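PDB 4Z7R: coenzyme PQQ synthesis protein B from Methylobacterium extorquens, which takes part in the biosynthesis of the redox cofactor pyrroloquinoline quinone and is a zinc-binding member of the metallo-beta-lactamase superfamily. Local coordinates for the interface of chains A and B. Coordinates in Å, arbitrary orientation; residue numbers count along the deposited sequence, not the author numbering. Chains: chain A/B, Coenzyme PQQ synthesis protein B.

Contact 1: the interface of chains A and B. Residues chain A 79, 81, 100-102, 104; chain B 17-18.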
loop_
_atom_site.group_PDB
_atom_site.type_symbol
_atom_site.label_atom_id
_atom_site.label_comp_id
_atom_site.label_asym_id
_atom_site.label_seq_id
_atom_site.Cartn_x
_atom_site.Cartn_y
_atom_site.Cartn_z
ATOM N N SER A 79 6.463 12.446 -13.633
ATOM C CA SER A 79 6.128 11.024 -13.600
ATOM C C SER A 79 5.588 10.542 -14.939
ATOM O O SER A 79 4.887 11.282 -15.628
ATOM C CB SER A 79 5.102 10.746 -12.502
ATOM O OG SER A 79 4.640 9.410 -12.576
ATOM N N ILE A 81 3.367 8.351 -15.250
ATOM C CA ILE A 81 1.943 8.105 -15.061
ATOM C C ILE A 81 1.158 9.371 -15.377
ATOM O O ILE A 81 1.237 10.362 -14.648
ATOM C CB ILE A 81 1.632 7.633 -13.627
ATOM C CG1 ILE A 81 2.394 6.344 -13.319
ATOM C CG2 ILE A 81 0.136 7.419 -13.449
ATOM C CD1 ILE A 81 2.276 5.880 -11.884
ATOM N N LEU A 100 -0.619 8.629 -4.374
ATOM C CA LEU A 100 -0.400 9.538 -5.498
ATOM C C LEU A 100 -0.761 10.982 -5.147
ATOM O O LEU A 100 -1.546 11.623 -5.848
ATOM C CB LEU A 100 -1.210 9.074 -6.710
ATOM C CG LEU A 100 -0.991 7.612 -7.106
ATOM C CD1 LEU A 100 -1.905 7.211 -8.250
ATOM C CD2 LEU A 100 0.470 7.365 -7.464
ATOM N N ARG A 101 -0.175 11.496 -4.068
ATOM C CA ARG A 101 -0.679 12.717 -3.441
ATOM C C ARG A 101 0.239 13.943 -3.495
ATOM O O ARG A 101 -0.227 15.067 -3.309
ATOM C CB ARG A 101 -1.016 12.427 -1.978
ATOM C CG ARG A 101 0.177 12.000 -1.142
ATOM C CD ARG A 101 -0.220 11.739 0.305
ATOM N NE ARG A 101 0.936 11.412 1.137
ATOM C CZ ARG A 101 1.405 10.181 1.320
ATOM N NH1 ARG A 101 2.467 9.985 2.087
ATOM N NH2 ARG A 101 0.810 9.147 0.740
ATOM N N GLU A 102 1.530 13.742 -3.739
ATOM C CA GLU A 102 2.495 14.830 -3.574
ATOM C C GLU A 102 2.531 15.820 -4.736
ATOM O O GLU A 102 3.566 15.998 -5.378
ATOM C CB GLU A 102 3.898 14.264 -3.346
ATOM C CG GLU A 102 4.077 13.588 -1.991
ATOM C CD GLU A 102 3.685 12.126 -2.008
ATOM O OE1 GLU A 102 3.107 11.669 -3.018
ATOM O OE2 GLU A 102 3.946 11.431 -1.002
ATOM N N GLN A 104 1.395 15.843 -7.709
ATOM C CA GLN A 104 1.577 15.361 -9.073
ATOM C C GLN A 104 0.294 15.468 -9.892
ATOM O O GLN A 104 -0.726 14.876 -9.541
ATOM C CB GLN A 104 2.065 13.915 -9.074
ATOM C CG GLN A 104 2.504 13.430 -10.442
ATOM C CD GLN A 104 3.760 14.131 -10.910
ATOM O OE1 GLN A 104 4.587 14.543 -10.099
ATOM N NE2 GLN A 104 3.909 14.274 -12.221
ATOM N N TRP B 17 7.646 8.519 -5.089
ATOM C CA TRP B 17 7.230 8.019 -6.398
ATOM C C TRP B 17 7.361 9.039 -7.528
ATOM O O TRP B 17 7.539 8.655 -8.683
ATOM C CB TRP B 17 5.786 7.514 -6.339
ATOM C CG TRP B 17 4.768 8.602 -6.258
ATOM C CD1 TRP B 17 4.439 9.344 -5.160
ATOM C CD2 TRP B 17 3.943 9.077 -7.327
ATOM N NE1 TRP B 17 3.457 10.252 -5.481
ATOM C CE2 TRP B 17 3.134 10.105 -6.805
ATOM C CE3 TRP B 17 3.809 8.731 -8.677
ATOM C CZ2 TRP B 17 2.204 10.788 -7.582
ATOM C CZ3 TRP B 17 2.885 9.412 -9.447
ATOM C CH2 TRP B 17 2.092 10.426 -8.896
ATOM N N ASN B 18 7.266 10.327 -7.206
ATOM C CA ASN B 18 7.391 11.363 -8.234
ATOM C C ASN B 18 8.591 12.276 -8.007
ATOM O O ASN B 18 8.609 13.418 -8.467
ATOM C CB ASN B 18 6.111 12.206 -8.313
ATOM C CG ASN B 18 5.892 13.064 -7.079
ATOM O OD1 ASN B 18 6.356 12.737 -5.988
ATOM N ND2 ASN B 18 5.185 14.176 -7.252
HETATM O O HOH W 1 6.520 7.938 -11.187
#

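Contact 2: the interface of chains A and B. Residues chain A 11-12, 16-18; chain B 99-102.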
loop_
_atom_site.group_PDB
_atom_site.type_symbol
_atom_site.label_atom_id
_atom_site.label_comp_id
_atom_site.label_asym_id
_atom_site.label_seq_id
_atom_site.Cartn_x
_atom_site.Cartn_y
_atom_site.Cartn_z
ATOM N N GLY A 11 -7.242 -9.099 -4.048
ATOM C CA GLY A 11 -7.149 -8.434 -2.761
ATOM C C GLY A 11 -6.390 -9.288 -1.762
ATOM O O GLY A 11 -6.613 -10.494 -1.677
ATOM N N GLY A 12 -5.469 -8.666 -1.034
ATOM C CA GLY A 12 -4.665 -9.363 -0.046
ATOM C C GLY A 12 -3.268 -9.679 -0.551
ATOM O O GLY A 12 -2.321 -9.796 0.230
ATOM N N GLN A 16 -0.947 -13.181 1.785
ATOM C CA GLN A 16 -1.832 -12.253 2.471
ATOM C C GLN A 16 -1.362 -12.122 3.918
ATOM O O GLN A 16 -0.948 -13.107 4.530
ATOM C CB GLN A 16 -3.278 -12.730 2.389
ATOM C CG GLN A 16 -4.283 -11.873 3.130
ATOM C CD GLN A 16 -5.701 -12.319 2.857
ATOM O OE1 GLN A 16 -6.143 -12.347 1.708
ATOM N NE2 GLN A 16 -6.413 -12.702 3.908
ATOM N N TRP A 17 -1.414 -10.905 4.450
ATOM C CA TRP A 17 -0.720 -10.573 5.696
ATOM C C TRP A 17 -1.132 -11.429 6.890
ATOM O O TRP A 17 -0.340 -11.638 7.806
ATOM C CB TRP A 17 -0.933 -9.098 6.036
ATOM C CG TRP A 17 -2.306 -8.773 6.521
ATOM C CD1 TRP A 17 -3.441 -8.657 5.767
ATOM C CD2 TRP A 17 -2.693 -8.503 7.875
ATOM N NE1 TRP A 17 -4.510 -8.336 6.570
ATOM C CE2 TRP A 17 -4.076 -8.233 7.867
ATOM C CE3 TRP A 17 -2.004 -8.460 9.091
ATOM C CZ2 TRP A 17 -4.784 -7.932 9.031
ATOM C CZ3 TRP A 17 -2.706 -8.159 10.244
ATOM C CH2 TRP A 17 -4.081 -7.895 10.204
ATOM N N ASN A 18 -2.366 -11.923 6.881
ATOM C CA ASN A 18 -2.849 -12.755 7.980
ATOM C C ASN A 18 -3.220 -14.168 7.540
ATOM O O ASN A 18 -4.038 -14.829 8.178
ATOM C CB ASN A 18 -4.059 -12.096 8.646
ATOM C CG ASN A 18 -5.271 -12.058 7.737
ATOM O OD1 ASN A 18 -5.141 -12.063 6.512
ATOM N ND2 ASN A 18 -6.459 -12.028 8.332
ATOM N N THR B 99 -5.244 -2.104 4.566
ATOM C CA THR B 99 -4.613 -3.398 4.310
ATOM C C THR B 99 -4.999 -4.414 5.400
ATOM O O THR B 99 -5.099 -5.616 5.145
ATOM C CB THR B 99 -3.072 -3.245 4.215
ATOM O OG1 THR B 99 -2.723 -2.722 2.927
ATOM C CG2 THR B 99 -2.351 -4.569 4.425
ATOM N N LEU B 100 -5.267 -3.916 6.601
ATOM C CA LEU B 100 -5.555 -4.776 7.750
ATOM C C LEU B 100 -7.035 -5.150 7.836
ATOM O O LEU B 100 -7.664 -4.978 8.883
ATOM C CB LEU B 100 -5.129 -4.078 9.040
ATOM C CG LEU B 100 -3.690 -3.558 9.092
ATOM C CD1 LEU B 100 -3.446 -2.798 10.381
ATOM C CD2 LEU B 100 -2.701 -4.704 8.950
ATOM N N ARG B 101 -7.586 -5.686 6.752
ATOM C CA ARG B 101 -9.040 -5.761 6.609
ATOM C C ARG B 101 -9.653 -7.162 6.601
ATOM O O ARG B 101 -10.851 -7.313 6.832
ATOM C CB ARG B 101 -9.453 -5.043 5.320
ATOM C CG ARG B 101 -8.885 -5.666 4.050
ATOM C CD ARG B 101 -9.325 -4.899 2.804
ATOM N NE ARG B 101 -8.851 -5.538 1.580
ATOM C CZ ARG B 101 -7.674 -5.290 1.012
ATOM N NH1 ARG B 101 -7.328 -5.928 -0.096
ATOM N NH2 ARG B 101 -6.839 -4.411 1.555
ATOM N N GLU B 102 -8.848 -8.184 6.334
ATOM C CA GLU B 102 -9.402 -9.507 6.063
ATOM C C GLU B 102 -9.816 -10.267 7.322
ATOM O O GLU B 102 -9.308 -11.352 7.595
ATOM C CB GLU B 102 -8.405 -10.348 5.262
ATOM C CG GLU B 102 -8.203 -9.877 3.827
ATOM C CD GLU B 102 -7.122 -8.821 3.704
ATOM O OE1 GLU B 102 -6.652 -8.323 4.749
ATOM O OE2 GLU B 102 -6.741 -8.489 2.563
#

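Contact 3: the interface of chains A and B. Residues chain A 58, 91, 95, 98, 124; chain B 95, 98-99, 101, 123.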
loop_
_atom_site.group_PDB
_atom_site.type_symbol
_atom_site.label_atom_id
_atom_site.label_comp_id
_atom_site.label_asym_id
_atom_site.label_seq_id
_atom_site.Cartn_x
_atom_site.Cartn_y
_atom_site.Cartn_z
ATOM N N PRO A 58 -3.016 -1.093 -3.008
ATOM C CA PRO A 58 -2.290 -0.745 -1.781
ATOM C C PRO A 58 -0.773 -0.920 -1.910
ATOM O O PRO A 58 -0.026 -0.361 -1.108
ATOM C CB PRO A 58 -2.862 -1.722 -0.746
ATOM C CG PRO A 58 -4.219 -2.063 -1.265
ATOM C CD PRO A 58 -4.062 -2.101 -2.754
ATOM N N VAL A 91 -11.204 -1.920 -2.337
ATOM C CA VAL A 91 -10.056 -1.325 -1.658
ATOM C C VAL A 91 -8.744 -1.666 -2.362
ATOM O O VAL A 91 -7.842 -0.830 -2.442
ATOM C CB VAL A 91 -10.006 -1.758 -0.173
ATOM C CG1 VAL A 91 -8.578 -1.863 0.334
ATOM C CG2 VAL A 91 -10.788 -0.775 0.666
ATOM N N ALA A 95 -7.043 1.998 -2.985
ATOM C CA ALA A 95 -6.204 2.409 -1.853
ATOM C C ALA A 95 -4.918 3.102 -2.303
ATOM O O ALA A 95 -4.413 3.992 -1.617
ATOM C CB ALA A 95 -5.872 1.212 -0.972
ATOM N N LEU A 98 -4.128 7.073 -2.423
ATOM C CA LEU A 98 -3.616 7.814 -1.273
ATOM C C LEU A 98 -2.109 8.052 -1.364
ATOM O O LEU A 98 -1.572 8.945 -0.710
ATOM C CB LEU A 98 -3.945 7.073 0.025
ATOM C CG LEU A 98 -5.430 6.894 0.342
ATOM C CD1 LEU A 98 -5.617 6.153 1.662
ATOM C CD2 LEU A 98 -6.132 8.241 0.377
ATOM N N PHE A 124 -9.400 10.837 0.529
ATOM C CA PHE A 124 -8.895 10.912 -0.841
ATOM C C PHE A 124 -8.715 12.349 -1.342
ATOM O O PHE A 124 -8.325 12.561 -2.491
ATOM C CB PHE A 124 -9.820 10.144 -1.793
ATOM C CG PHE A 124 -9.750 8.652 -1.630
ATOM C CD1 PHE A 124 -8.693 7.933 -2.169
ATOM C CD2 PHE A 124 -10.735 7.969 -0.938
ATOM C CE1 PHE A 124 -8.620 6.559 -2.016
ATOM C CE2 PHE A 124 -10.670 6.596 -0.782
ATOM C CZ PHE A 124 -9.609 5.890 -1.322
ATOM N N ALA B 95 -3.359 5.146 6.172
ATOM C CA ALA B 95 -3.620 4.460 4.904
ATOM C C ALA B 95 -3.418 2.952 5.012
ATOM O O ALA B 95 -4.085 2.178 4.325
ATOM C CB ALA B 95 -2.738 5.025 3.801
ATOM N N LEU B 98 -6.318 0.160 5.643
ATOM C CA LEU B 98 -7.060 -0.476 4.559
ATOM C C LEU B 98 -6.497 -1.853 4.198
ATOM O O LEU B 98 -7.189 -2.671 3.599
ATOM C CB LEU B 98 -7.072 0.423 3.319
ATOM C CG LEU B 98 -7.761 1.779 3.469
ATOM C CD1 LEU B 98 -7.711 2.553 2.151
ATOM C CD2 LEU B 98 -9.196 1.590 3.948
ATOM N N THR B 99 -5.244 -2.104 4.566
ATOM C CA THR B 99 -4.613 -3.398 4.310
ATOM C C THR B 99 -4.999 -4.414 5.400
ATOM O O THR B 99 -5.099 -5.616 5.145
ATOM C CB THR B 99 -3.072 -3.245 4.215
ATOM O OG1 THR B 99 -2.723 -2.722 2.927
ATOM C CG2 THR B 99 -2.351 -4.569 4.425
ATOM N N ARG B 101 -7.586 -5.686 6.752
ATOM C CA ARG B 101 -9.040 -5.761 6.609
ATOM C C ARG B 101 -9.653 -7.162 6.601
ATOM O O ARG B 101 -10.851 -7.313 6.832
ATOM C CB ARG B 101 -9.453 -5.043 5.320
ATOM C CG ARG B 101 -8.885 -5.666 4.050
ATOM C CD ARG B 101 -9.325 -4.899 2.804
ATOM N NE ARG B 101 -8.851 -5.538 1.580
ATOM C CZ ARG B 101 -7.674 -5.290 1.012
ATOM N NH1 ARG B 101 -7.328 -5.928 -0.096
ATOM N NH2 ARG B 101 -6.839 -4.411 1.555
ATOM N N VAL B 123 -14.720 3.954 3.536
ATOM C CA VAL B 123 -13.750 3.012 2.987
ATOM C C VAL B 123 -12.987 2.282 4.106
ATOM O O VAL B 123 -12.538 1.149 3.927
ATOM C CB VAL B 123 -12.757 3.714 2.027
ATOM C CG1 VAL B 123 -11.818 4.646 2.786
ATOM C CG2 VAL B 123 -11.977 2.687 1.220
#

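Contact 1: the interface of chains A and B
B:Trp17 of one metallo-beta-lactamase-fold subunit inserts its indole between A:Leu100, A:Glu102, A:Gln104 and A:Ser79 of the other. It directly precedes, with B:Asn18, the zinc-binding cysteines B:Cys19, B:Cys21 and B:Cys24. A:Leu100 crosses the indole at about a right angle. Its methyl CD2 sits over one face, 3.6 Å from the centroid of the six-membered ring of B:Trp17. B:Asn18 CB, from the same chain as the indole, lies over the centre of the opposite face, and the ring is sandwiched between the two.

A:Gln104 lies over the rim of the six-membered ring, on the B:Asn18 side, its CG 3.4 Å from B:Trp17 CH2. At the other end, the indole NE1 of B:Trp17 gives a hydrogen bond of 2.9 Å to the carboxylate OE1 of A:Glu102. The acceptor lies in the ring plane, but the N-H meets the syn side of OE1 from 35° out of the carboxylate plane.

A bend in A:Gln104 (chi2 68°) turns its amide toward B:Asn18, with the two amide planes nearly perpendicular. B:Asn18 ND2 donates to A:Gln104 OE1 at 2.9 Å, on a lone pair. The same ND2 reaches the backbone A:Glu102 O at 3.1 Å, from above the carbonyl plane. A water links A:Ser79 OG to B:Trp17 O.

Contact 2: the interface of chains A and B
A:Trp17 holds CG between its backbone N and carbonyl carbon (chi1 73°), and this swings the indole toward B:Glu102. The side chain of B:Glu102 bends at chi2 (88°) and brings its carboxylate back to the indole N-H. A:Trp17 NE1 then bonds OE1 of B:Glu102 at 2.8 Å. This is the two-fold twin of the indole-carboxylate bond with the chains exchanged. This end of the subunit interface brings the segment before the zinc-binding cysteines of chain A against B:Thr99 to B:Glu102. B:Thr99 O lies near NE1, but the N-H points elsewhere.

A:Gln16 is extended beyond CG and comes at B:Glu102 from the opposite direction. Its amide plane is stacked 27° from the carboxylate plane, and A:Gln16 NE2 comes 3.3 Å from B:Glu102 CG. The amide is fixed from its own chain: A:Gln16 NE2 donates to A:Asn18 OD1 at 3.0 Å, in the carbonyl plane. A:Asn18 is thus tied on both ends, since its ND2 bonds the backbone B:Glu102 O.

The loop at A:Gly11 and A:Gly12 passes close to the charged pair of B:Arg101 and B:Glu102. B:Arg101 NH1 and B:Glu102 OE2 form a salt bridge of 3.7 Å within chain B, which would probably help keep the carboxylate ionised. A:Gly12 CA lies 3.4 Å from B:Glu102 OE2.

Contact 3: the interface of chains A and B
A:Leu98 and B:Leu98 reach across the two-fold axis, each laying a methyl on the alanine of the other chain. A:Leu98 CD1 lies 3.8 Å from B:Ala95 CB, and B:Leu98 CD1 lies 3.9 Å from A:Ala95 CB. Both leucines hold CG anti to the carbonyl carbon (chi1 -62° in A:Leu98), which sends the branch toward the partner. All four residues belong to the 3-10 helices 95-98, so these short helices pack against each other at the centre of the interface.

A:Val91 starts helix 91-94 and directly precedes the zinc ligand A:Asp92 in the metallo-beta-lactamase metal-binding motif. Its two methyls take different partners. CG2 of A:Val91 meets CG2 of B:Val123 at 3.7 Å, the side chains crossing at about a right angle. CG1 of B:Val123 lies loosely, 4.2 Å, from CE2 of A:Phe124. On another flank, A:Pro58 CB touches the hydroxyl OG1 of B:Thr99 at 3.8 Å.

The other methyl of A:Val91, CG1, lies over the guanidinium face of B:Arg101, toward its rim and 3.3 Å from NH2. The guanidinium is steadied from its own chain. B:Arg101 NH2 donates to the backbone B:Leu98 O at 2.7 Å, with the acceptor in the guanidinium plane and 160° at the hydrogen.

Contacts 1 and 2 are largely two-fold twins, both built on Trp17, Asn18 and the partner's Leu100 to Glu102. Their C-alpha centres are about 25 Å apart. Contact 3 lies between them, about 17 Å from contact 1 and 11 Å from contact 2. Contacts 2 and 3 share B:Thr99 and B:Arg101. In each chain the stretch from Ala95 to Glu102 runs from the centre of the interface to the partner's Trp17. This stretch follows the zinc ligand Asp92, while Trp17 and Asn18 precede the zinc-binding cysteines. The interface may steady both metal-binding regions. The pairing suggests a homodimer, although the structure alone does not show its state in solution.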